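PDB 3U7I: FMN-dependent NADH:quinone oxidoreductase 1 from Bacillus anthracis, which probably uses FMN and NADH to reduce electrophilic quinones and to cleave the azo bond of aromatic azo compounds, working as a homodimer. Local coordinates for residues N5-I10 against E32-L37; Q91-N96 against A123-K128; Q183-Q188 against Y203-E208. All blocks are in the same frame, centred on the assembly; numbering follows the deposited sequence.

Interaction 1: residues N5-I10 against E32-L37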
loop_
_atom_site.group_PDB
_atom_site.type_symbol
_atom_site.label_atom_id
_atom_site.label_comp_id
_atom_site.label_asym_id
_atom_site.label_seq_id
_atom_site.Cartn_x
_atom_site.Cartn_y
_atom_site.Cartn_z
ATOM N N ASN C 5 -5.960 23.108 17.777
ATOM C CA ASN C 5 -4.519 23.264 18.005
ATOM C C ASN C 5 -3.903 21.939 18.439
ATOM O O ASN C 5 -3.446 21.797 19.577
ATOM C CB ASN C 5 -4.263 24.321 19.074
ATOM C CG ASN C 5 -4.454 25.722 18.558
ATOM O OD1 ASN C 5 -3.921 26.081 17.514
ATOM N ND2 ASN C 5 -5.221 26.521 19.280
ATOM N N LYS C 6 -3.896 20.974 17.528
ATOM C CA LYS C 6 -3.581 19.605 17.870
ATOM C C LYS C 6 -2.702 18.986 16.801
ATOM O O LYS C 6 -2.999 19.121 15.614
ATOM C CB LYS C 6 -4.874 18.788 17.992
ATOM C CG LYS C 6 -4.624 17.334 18.402
ATOM C CD LYS C 6 -5.839 16.443 18.186
ATOM C CE LYS C 6 -7.003 16.837 19.073
ATOM N NZ LYS C 6 -8.002 15.726 19.142
ATOM N N THR C 7 -1.633 18.309 17.224
ATOM C CA THR C 7 -0.764 17.563 16.318
ATOM C C THR C 7 -1.047 16.083 16.477
ATOM O O THR C 7 -1.211 15.597 17.591
ATOM C CB THR C 7 0.721 17.823 16.640
ATOM O OG1 THR C 7 0.977 19.227 16.587
ATOM C CG2 THR C 7 1.644 17.112 15.646
ATOM N N LEU C 8 -1.108 15.363 15.370
ATOM C CA LEU C 8 -1.360 13.933 15.444
ATOM C C LEU C 8 -0.187 13.144 14.869
ATOM O O LEU C 8 0.203 13.338 13.717
ATOM C CB LEU C 8 -2.672 13.570 14.728
ATOM C CG LEU C 8 -3.064 12.092 14.588
ATOM C CD1 LEU C 8 -3.301 11.428 15.946
ATOM C CD2 LEU C 8 -4.286 11.935 13.676
ATOM N N ILE C 9 0.376 12.268 15.693
ATOM C CA ILE C 9 1.432 11.360 15.253
ATOM C C ILE C 9 0.788 10.097 14.690
ATOM O O ILE C 9 0.028 9.415 15.387
ATOM C CB ILE C 9 2.389 10.951 16.418
ATOM C CG1 ILE C 9 2.713 12.146 17.327
ATOM C CG2 ILE C 9 3.658 10.274 15.862
ATOM C CD1 ILE C 9 3.281 13.339 16.593
ATOM N N ILE C 10 1.085 9.807 13.427
ATOM C CA ILE C 10 0.671 8.558 12.795
ATOM C C ILE C 10 1.907 7.677 12.623
ATOM O O ILE C 10 2.698 7.858 11.691
ATOM C CB ILE C 10 -0.003 8.796 11.434
ATOM C CG1 ILE C 10 -1.199 9.736 11.587
ATOM C CG2 ILE C 10 -0.410 7.463 10.797
ATOM C CD1 ILE C 10 -1.476 10.576 10.345
ATOM N N GLU C 32 11.064 15.881 20.596
ATOM C CA GLU C 32 11.738 16.633 21.651
ATOM C C GLU C 32 11.923 18.089 21.232
ATOM O O GLU C 32 11.620 19.015 21.986
ATOM C CB GLU C 32 13.090 15.995 21.963
ATOM C CG GLU C 32 13.853 16.666 23.095
ATOM C CD GLU C 32 15.200 16.010 23.371
ATOM O OE1 GLU C 32 15.505 14.962 22.754
ATOM O OE2 GLU C 32 15.956 16.547 24.210
ATOM N N SER C 33 12.415 18.276 20.013
ATOM C CA SER C 33 12.615 19.601 19.430
ATOM C C SER C 33 11.297 20.388 19.275
ATOM O O SER C 33 11.206 21.566 19.655
ATOM C CB SER C 33 13.322 19.453 18.077
ATOM O OG SER C 33 13.602 20.709 17.490
ATOM N N TYR C 34 10.287 19.722 18.722
ATOM C CA TYR C 34 8.955 20.295 18.555
ATOM C C TYR C 34 8.367 20.754 19.886
ATOM O O TYR C 34 7.889 21.888 20.002
ATOM C CB TYR C 34 8.044 19.248 17.922
ATOM C CG TYR C 34 6.719 19.746 17.389
ATOM C CD1 TYR C 34 6.658 20.781 16.455
ATOM C CD2 TYR C 34 5.533 19.131 17.765
ATOM C CE1 TYR C 34 5.433 21.216 15.933
ATOM C CE2 TYR C 34 4.307 19.552 17.251
ATOM C CZ TYR C 34 4.264 20.596 16.335
ATOM O OH TYR C 34 3.046 21.009 15.830
ATOM N N LYS C 35 8.398 19.870 20.886
ATOM C CA LYS C 35 7.816 20.170 22.195
ATOM C C LYS C 35 8.395 21.433 22.857
ATOM O O LYS C 35 7.725 22.071 23.667
ATOM C CB LYS C 35 7.932 18.965 23.134
ATOM C CG LYS C 35 6.942 17.842 22.849
ATOM C CD LYS C 35 6.983 16.798 23.962
ATOM C CE LYS C 35 6.282 15.502 23.563
ATOM N NZ LYS C 35 4.825 15.444 23.894
ATOM N N GLU C 36 9.627 21.795 22.497
ATOM C CA GLU C 36 10.269 23.005 23.023
ATOM C C GLU C 36 9.712 24.277 22.408
ATOM O O GLU C 36 9.783 25.349 23.012
ATOM C CB GLU C 36 11.766 22.993 22.724
ATOM C CG GLU C 36 12.590 22.020 23.528
ATOM C CD GLU C 36 14.022 21.960 23.032
ATOM O OE1 GLU C 36 14.485 22.954 22.424
ATOM O OE2 GLU C 36 14.678 20.912 23.240
ATOM N N LEU C 37 9.194 24.166 21.189
ATOM C CA LEU C 37 8.814 25.346 20.414
ATOM C C LEU C 37 7.301 25.620 20.348
ATOM O O LEU C 37 6.889 26.768 20.181
ATOM C CB LEU C 37 9.406 25.264 18.998
ATOM C CG LEU C 37 10.930 25.162 18.899
ATOM C CD1 LEU C 37 11.330 24.813 17.475
ATOM C CD2 LEU C 37 11.609 26.443 19.363
#

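Interaction 2: residues Q91-N96 against A123-K128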
loop_
_atom_site.group_PDB
_atom_site.type_symbol
_atom_site.label_atom_id
_atom_site.label_comp_id
_atom_site.label_asym_id
_atom_site.label_seq_id
_atom_site.Cartn_x
_atom_site.Cartn_y
_atom_site.Cartn_z
ATOM N N GLN C 91 -10.618 11.686 14.944
ATOM C CA GLN C 91 -9.287 12.054 15.447
ATOM C C GLN C 91 -8.441 12.724 14.346
ATOM O O GLN C 91 -7.838 13.780 14.562
ATOM C CB GLN C 91 -8.565 10.838 16.038
ATOM C CG GLN C 91 -7.116 11.102 16.459
ATOM C CD GLN C 91 -6.401 9.854 16.977
ATOM O OE1 GLN C 91 -6.369 8.809 16.311
ATOM N NE2 GLN C 91 -5.825 9.959 18.172
ATOM N N PHE C 92 -8.401 12.109 13.166
ATOM C CA PHE C 92 -7.718 12.700 12.011
ATOM C C PHE C 92 -8.227 14.127 11.695
ATOM O O PHE C 92 -7.439 15.054 11.504
ATOM C CB PHE C 92 -7.824 11.774 10.777
ATOM C CG PHE C 92 -7.156 12.328 9.551
ATOM C CD1 PHE C 92 -5.785 12.182 9.366
ATOM C CD2 PHE C 92 -7.888 13.008 8.599
ATOM C CE1 PHE C 92 -5.160 12.704 8.243
ATOM C CE2 PHE C 92 -7.269 13.538 7.473
ATOM C CZ PHE C 92 -5.905 13.386 7.295
ATOM N N LYS C 93 -9.540 14.307 11.638
ATOM C CA LYS C 93 -10.100 15.617 11.301
ATOM C C LYS C 93 -9.801 16.691 12.349
ATOM O O LYS C 93 -9.842 17.884 12.049
ATOM C CB LYS C 93 -11.612 15.515 11.045
ATOM C CG LYS C 93 -11.959 14.752 9.765
ATOM C CD LYS C 93 -13.461 14.712 9.488
ATOM C CE LYS C 93 -14.013 16.101 9.203
ATOM N NZ LYS C 93 -15.461 16.059 8.874
ATOM N N SER C 94 -9.500 16.270 13.577
ATOM C CA SER C 94 -9.362 17.219 14.688
ATOM C C SER C 94 -7.991 17.882 14.716
ATOM O O SER C 94 -7.810 18.895 15.388
ATOM C CB SER C 94 -9.603 16.520 16.027
ATOM O OG SER C 94 -8.510 15.676 16.356
ATOM N N ALA C 95 -7.037 17.286 13.994
ATOM C CA ALA C 95 -5.647 17.746 13.944
ATOM C C ALA C 95 -5.380 18.695 12.767
ATOM O O ALA C 95 -5.915 18.502 11.674
ATOM C CB ALA C 95 -4.713 16.539 13.857
ATOM N N ASN C 96 -4.546 19.714 12.976
ATOM C CA ASN C 96 -4.131 20.546 11.845
ATOM C C ASN C 96 -2.653 20.375 11.490
ATOM O O ASN C 96 -2.153 21.003 10.554
ATOM C CB ASN C 96 -4.499 22.024 12.039
ATOM C CG ASN C 96 -3.567 22.736 12.975
ATOM O OD1 ASN C 96 -3.228 22.219 14.034
ATOM N ND2 ASN C 96 -3.130 23.930 12.586
ATOM N N ALA C 123 -16.084 9.894 2.068
ATOM C CA ALA C 123 -16.908 10.872 1.358
ATOM C C ALA C 123 -17.811 11.633 2.325
ATOM O O ALA C 123 -18.305 11.071 3.309
ATOM C CB ALA C 123 -17.731 10.196 0.263
ATOM N N ARG C 124 -18.020 12.914 2.041
ATOM C CA ARG C 124 -18.825 13.774 2.906
ATOM C C ARG C 124 -18.097 14.145 4.207
ATOM O O ARG C 124 -18.616 14.927 5.014
ATOM C CB ARG C 124 -20.186 13.121 3.202
ATOM C CG ARG C 124 -21.204 13.216 2.051
ATOM C CD ARG C 124 -22.296 12.151 2.151
ATOM N NE ARG C 124 -22.947 12.144 3.460
ATOM C CZ ARG C 124 -23.274 11.039 4.129
ATOM N NH1 ARG C 124 -23.862 11.127 5.318
ATOM N NH2 ARG C 124 -23.013 9.844 3.613
ATOM N N GLU C 125 -16.895 13.590 4.397
ATOM C CA GLU C 125 -16.098 13.845 5.595
ATOM C C GLU C 125 -14.762 14.525 5.277
ATOM O O GLU C 125 -14.538 15.671 5.661
ATOM C CB GLU C 125 -15.869 12.550 6.392
ATOM C CG GLU C 125 -17.131 11.991 7.066
ATOM C CD GLU C 125 -17.624 12.867 8.220
ATOM O OE1 GLU C 125 -16.836 13.684 8.744
ATOM O OE2 GLU C 125 -18.802 12.738 8.609
ATOM N N THR C 126 -13.866 13.827 4.584
ATOM C CA THR C 126 -12.582 14.446 4.230
ATOM C C THR C 126 -12.508 14.831 2.747
ATOM O O THR C 126 -11.615 15.575 2.324
ATOM C CB THR C 126 -11.384 13.570 4.648
ATOM O OG1 THR C 126 -11.475 12.300 3.998
ATOM C CG2 THR C 126 -11.385 13.356 6.173
ATOM N N PHE C 127 -13.458 14.323 1.966
ATOM C CA PHE C 127 -13.604 14.697 0.561
ATOM C C PHE C 127 -15.066 14.544 0.144
ATOM O O PHE C 127 -15.867 13.930 0.857
ATOM C CB PHE C 127 -12.689 13.849 -0.347
ATOM C CG PHE C 127 -13.231 12.472 -0.663
ATOM C CD1 PHE C 127 -14.094 12.279 -1.739
ATOM C CD2 PHE C 127 -12.861 11.370 0.101
ATOM C CE1 PHE C 127 -14.598 11.017 -2.034
ATOM C CE2 PHE C 127 -13.356 10.099 -0.193
ATOM C CZ PHE C 127 -14.228 9.924 -1.257
ATOM N N LYS C 128 -15.419 15.106 -1.007
ATOM C CA LYS C 128 -16.762 14.907 -1.528
ATOM C C LYS C 128 -16.762 14.716 -3.037
ATOM O O LYS C 128 -15.880 15.211 -3.738
ATOM C CB LYS C 128 -17.691 16.060 -1.130
ATOM C CG LYS C 128 -17.429 17.365 -1.854
ATOM C CD LYS C 128 -18.616 18.295 -1.697
ATOM C CE LYS C 128 -18.332 19.664 -2.275
ATOM N NZ LYS C 128 -19.577 20.464 -2.419
#

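Interaction 3: residues Q183-Q188 against Y203-E208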
loop_
_atom_site.group_PDB
_atom_site.type_symbol
_atom_site.label_atom_id
_atom_site.label_comp_id
_atom_site.label_asym_id
_atom_site.label_seq_id
_atom_site.Cartn_x
_atom_site.Cartn_y
_atom_site.Cartn_z
ATOM N N GLN C 183 6.054 18.136 3.757
ATOM C CA GLN C 183 7.489 17.931 3.752
ATOM C C GLN C 183 7.777 16.480 4.067
ATOM O O GLN C 183 7.124 15.875 4.917
ATOM C CB GLN C 183 8.194 18.806 4.781
ATOM C CG GLN C 183 9.662 18.420 4.971
ATOM C CD GLN C 183 10.431 19.392 5.829
ATOM O OE1 GLN C 183 9.845 20.176 6.582
ATOM N NE2 GLN C 183 11.758 19.359 5.714
ATOM N N ILE C 184 8.744 15.914 3.363
ATOM C CA ILE C 184 9.276 14.615 3.739
ATOM C C ILE C 184 10.761 14.720 4.121
ATOM O O ILE C 184 11.577 15.314 3.399
ATOM C CB ILE C 184 9.049 13.540 2.647
ATOM C CG1 ILE C 184 9.669 12.213 3.090
ATOM C CG2 ILE C 184 9.602 14.009 1.294
ATOM C CD1 ILE C 184 9.219 11.016 2.296
ATOM N N VAL C 185 11.092 14.168 5.281
ATOM C CA VAL C 185 12.480 14.011 5.675
ATOM C C VAL C 185 12.899 12.563 5.385
ATOM O O VAL C 185 12.298 11.615 5.896
ATOM C CB VAL C 185 12.686 14.371 7.152
ATOM C CG1 VAL C 185 14.122 14.068 7.583
ATOM C CG2 VAL C 185 12.335 15.854 7.397
ATOM N N ARG C 186 13.911 12.406 4.536
ATOM C CA ARG C 186 14.389 11.089 4.137
ATOM C C ARG C 186 15.666 10.702 4.876
ATOM O O ARG C 186 16.765 11.154 4.529
ATOM C CB ARG C 186 14.639 11.041 2.625
ATOM C CG ARG C 186 13.395 11.230 1.774
ATOM C CD ARG C 186 13.705 11.014 0.295
ATOM N NE ARG C 186 12.514 11.191 -0.534
ATOM C CZ ARG C 186 12.010 12.374 -0.868
ATOM N NH1 ARG C 186 12.582 13.494 -0.443
ATOM N NH2 ARG C 186 10.929 12.439 -1.626
ATOM N N ALA C 187 15.519 9.863 5.898
ATOM C CA ALA C 187 16.673 9.268 6.554
ATOM C C ALA C 187 17.092 8.089 5.684
ATOM O O ALA C 187 16.929 6.926 6.063
ATOM C CB ALA C 187 16.315 8.811 7.947
ATOM N N GLN C 188 17.630 8.408 4.511
ATOM C CA GLN C 188 17.871 7.425 3.464
ATOM C C GLN C 188 19.307 6.911 3.452
ATOM O O GLN C 188 20.206 7.513 4.047
ATOM C CB GLN C 188 17.546 8.044 2.106
ATOM C CG GLN C 188 18.296 9.347 1.852
ATOM C CD GLN C 188 17.941 9.975 0.519
ATOM O OE1 GLN C 188 17.058 9.490 -0.189
ATOM N NE2 GLN C 188 18.630 11.058 0.167
ATOM N N TYR C 203 18.476 14.343 11.844
ATOM C CA TYR C 203 18.266 15.165 13.028
ATOM C C TYR C 203 18.212 16.648 12.665
ATOM O O TYR C 203 17.347 17.378 13.150
ATOM C CB TYR C 203 19.368 14.939 14.064
ATOM C CG TYR C 203 19.320 13.597 14.767
ATOM C CD1 TYR C 203 18.184 12.793 14.717
ATOM C CD2 TYR C 203 20.416 13.138 15.495
ATOM C CE1 TYR C 203 18.146 11.562 15.368
ATOM C CE2 TYR C 203 20.387 11.916 16.145
ATOM C CZ TYR C 203 19.255 11.134 16.079
ATOM O OH TYR C 203 19.243 9.921 16.728
ATOM N N LYS C 204 19.130 17.097 11.812
ATOM C CA LYS C 204 19.187 18.512 11.456
ATOM C C LYS C 204 17.941 18.959 10.702
ATOM O O LYS C 204 17.374 20.017 10.991
ATOM C CB LYS C 204 20.426 18.839 10.627
ATOM C CG LYS C 204 20.636 20.341 10.441
ATOM C CD LYS C 204 21.330 20.656 9.122
ATOM C CE LYS C 204 21.275 22.146 8.803
ATOM N NZ LYS C 204 21.641 22.426 7.378
ATOM N N GLU C 205 17.522 18.155 9.733
ATOM C CA GLU C 205 16.310 18.443 8.970
ATOM C C GLU C 205 15.044 18.495 9.823
ATOM O O GLU C 205 14.158 19.327 9.577
ATOM C CB GLU C 205 16.110 17.404 7.872
ATOM C CG GLU C 205 17.127 17.446 6.771
ATOM C CD GLU C 205 16.653 16.672 5.563
ATOM O OE1 GLU C 205 17.418 15.811 5.075
ATOM O OE2 GLU C 205 15.510 16.923 5.107
ATOM N N VAL C 206 14.936 17.604 10.808
ATOM C CA VAL C 206 13.725 17.574 11.631
ATOM C C VAL C 206 13.729 18.662 12.704
ATOM O O VAL C 206 12.672 19.021 13.233
ATOM C CB VAL C 206 13.454 16.187 12.261
ATOM C CG1 VAL C 206 13.073 15.177 11.175
ATOM C CG2 VAL C 206 14.655 15.711 13.065
ATOM N N GLU C 207 14.911 19.180 13.030
ATOM C CA GLU C 207 14.996 20.390 13.846
ATOM C C GLU C 207 14.435 21.574 13.062
ATOM O O GLU C 207 13.593 22.319 13.556
ATOM C CB GLU C 207 16.439 20.678 14.257
ATOM C CG GLU C 207 17.004 19.708 15.258
ATOM C CD GLU C 207 18.482 19.954 15.525
ATOM O OE1 GLU C 207 18.988 21.033 15.140
ATOM O OE2 GLU C 207 19.134 19.064 16.113
ATOM N N GLU C 208 14.914 21.744 11.838
ATOM C CA GLU C 208 14.418 22.797 10.965
ATOM C C GLU C 208 12.912 22.670 10.715
ATOM O O GLU C 208 12.210 23.678 10.638
ATOM C CB GLU C 208 15.196 22.790 9.647
ATOM C CG GLU C 208 16.672 23.127 9.814
ATOM C CD GLU C 208 17.532 22.647 8.652
ATOM O OE1 GLU C 208 17.288 21.529 8.140
ATOM O OE2 GLU C 208 18.461 23.385 8.255
HETATM O O HOH W 1 12.912 17.644 3.921
HETATM O O HOH W 2 13.668 20.638 7.482
HETATM O O HOH W 3 15.300 14.490 3.228
HETATM O O HOH W 4 18.030 13.525 5.791
#

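Interaction 1: residues N5-I10 against E32-L37
Thr7 and Tyr34 carry this contact alone, and they do it with the far ends of their side chains. Approaching from opposite directions, they bring Thr7 OG1 to 2.8 Å from Tyr34 OH, a probable hydrogen bond between two hydroxyls. The threonine oxygen lies at the edge of the phenol and in its plane, 3.4 Å from Tyr34 CE2. The Thr7 methyl CG2 reaches the same ring carbon, CE2 of Tyr34, at 4.0 Å, and an apolar touch thus flanks the polar one. Tyr34 has CG anti to the backbone N (chi1 -167°), which sends the ring away from its helix to the strand. In Thr7, chi1 of -56° sets OG1 beside the backbone N, on the side from which the phenol arrives. The strand 6-11, the helix 22-37 and the strand 43-48 form the first beta-alpha-beta crossover of the flavodoxin-like fold, and this pair links the C-terminal part of the helix back to the beginning of the unit. The buried Thr7 OG1 is hydrogen-bonded to Glu42 OE2, just ahead of strand 43-48, and probably gripped from the helix side as well. The ring of Tyr34 also packs on Phe30, Thr97 and Leu213. Beyond this spot the two segments stand well apart: even the nearest CA atoms, those of Thr7 and Tyr34, are 10.3 Å from each other. On the helix, Glu32, Lys35 and Glu36 lie on the solvent side, while Leu37 turns to Ser211 and Ala214 of helix 195-214.

Interaction 2: residues Q91-N96 against A123-K128
Lys93, Thr126 and Glu125 supply most of the buried surface, with Lys93 reaching across from the last turn of helix 76-94. Its aliphatic part comes first: CG of Lys93 rests 3.9 Å from the methyl CG2 of Thr126. The chain then bends at its third torsion (chi3 65°), which swings the ammonium group over to Glu125. There NZ of Lys93 forms a salt bridge with OE1 of Glu125 at 2.7 Å, meeting that oxygen nearly along its C-O axis. A weak hydrogen bond of 3.4 Å joins the same NZ to the backbone O of Glu125, so one residue takes the lysine by both side chain and main chain. Glu125 folds at chi2 (-69°) and crosses the lysine at about a right angle; its OE1 also receives a weak bond from Gln90. Thr126 divides its two branches: CG2 faces Lys93 and, at 4.3 Å, CD2 of Phe92, whereas OG1 bonds to Ile120 O, at the end of helix 111-120, and to Ile122 N just after it. Phe92 continues the apolar layer onto Tyr116, Ile120 and Phe174. The contact thus joins the turn between helix 111-120 and the small antiparallel hairpin of strands 127-129 and 134-136 to helix 76-94, part of the helical layer on one face of the flavodoxin-like alpha/beta sandwich.

Interaction 3: residues Q183-Q188 against Y203-E208
A small apolar core bordered by bridging waters joins strand 181-187, at one border of the five-stranded parallel sheet within the chain, to helix 195-214, the last helix of the flavodoxin-like fold. Val185 forms the strand's half of the core. Its CG1, anti to the backbone N (chi1 174°), lies 3.9 Å from CB of Glu205, and its CG2 sits equally close, 3.9 Å, to CG1 of Val206. The two valines cross at about a right angle, and Val206 goes on to pack against Val26 and Phe30 of helix 22-37. Glu205 runs past Val185 in the opposite direction, so its CB and, further out, OE2 lie against the valine methyls while its carboxylate reaches the outer edge of the strand. Three waters line that edge and a fourth lies nearer the helix. Water 1 donates to Ile184 O at 2.7 Å and to Glu205 OE2 at 2.9 Å, and accepts from Gln183 NE2. Water 3 accepts from Arg186 N at 2.8 Å and donates to OE2 of Glu205, while water 4 donates both to Arg186 O and to OE1 of Glu205. Water 2 connects NE2 of Gln183, 2.9 Å away, to the helix carbonyl of Glu205. Arg212 bonds to Gln183 OE1 and so fixes which end of the amide faces the waters. Gln183 and Val185 make their backbone bonds with strand 143-149, whereas Ile184 and Arg186 direct their polar backbone atoms the other way. Through water, then, the carboxylate of Glu205 stands in for a further strand in satisfying these edge groups; three water donors at its two oxygens are consistent with a negatively charged group.

Interactions 1 and 3 lie on the same face of the central sheet, their centres 15 Å apart, and their helices meet where Ser33 OG packs 3.9 Å from Glu207 CA. Interaction 2 belongs to the other face. It joins interaction 1 through strand 6-11, where Lys6 NZ and Ser94 OG lie 2.8 Å apart, probably hydrogen-bonded, and Lys6 O is 3.1 Å from Asn96 N. Interactions 2 and 3 do not touch, their nearest atoms being about 11 Å apart. Toward the cofactor, interaction 3 comes nearer: the side chain of Val185 is about 9 Å from that of Val22, a predicted FMN-binding residue at the start of helix 22-37.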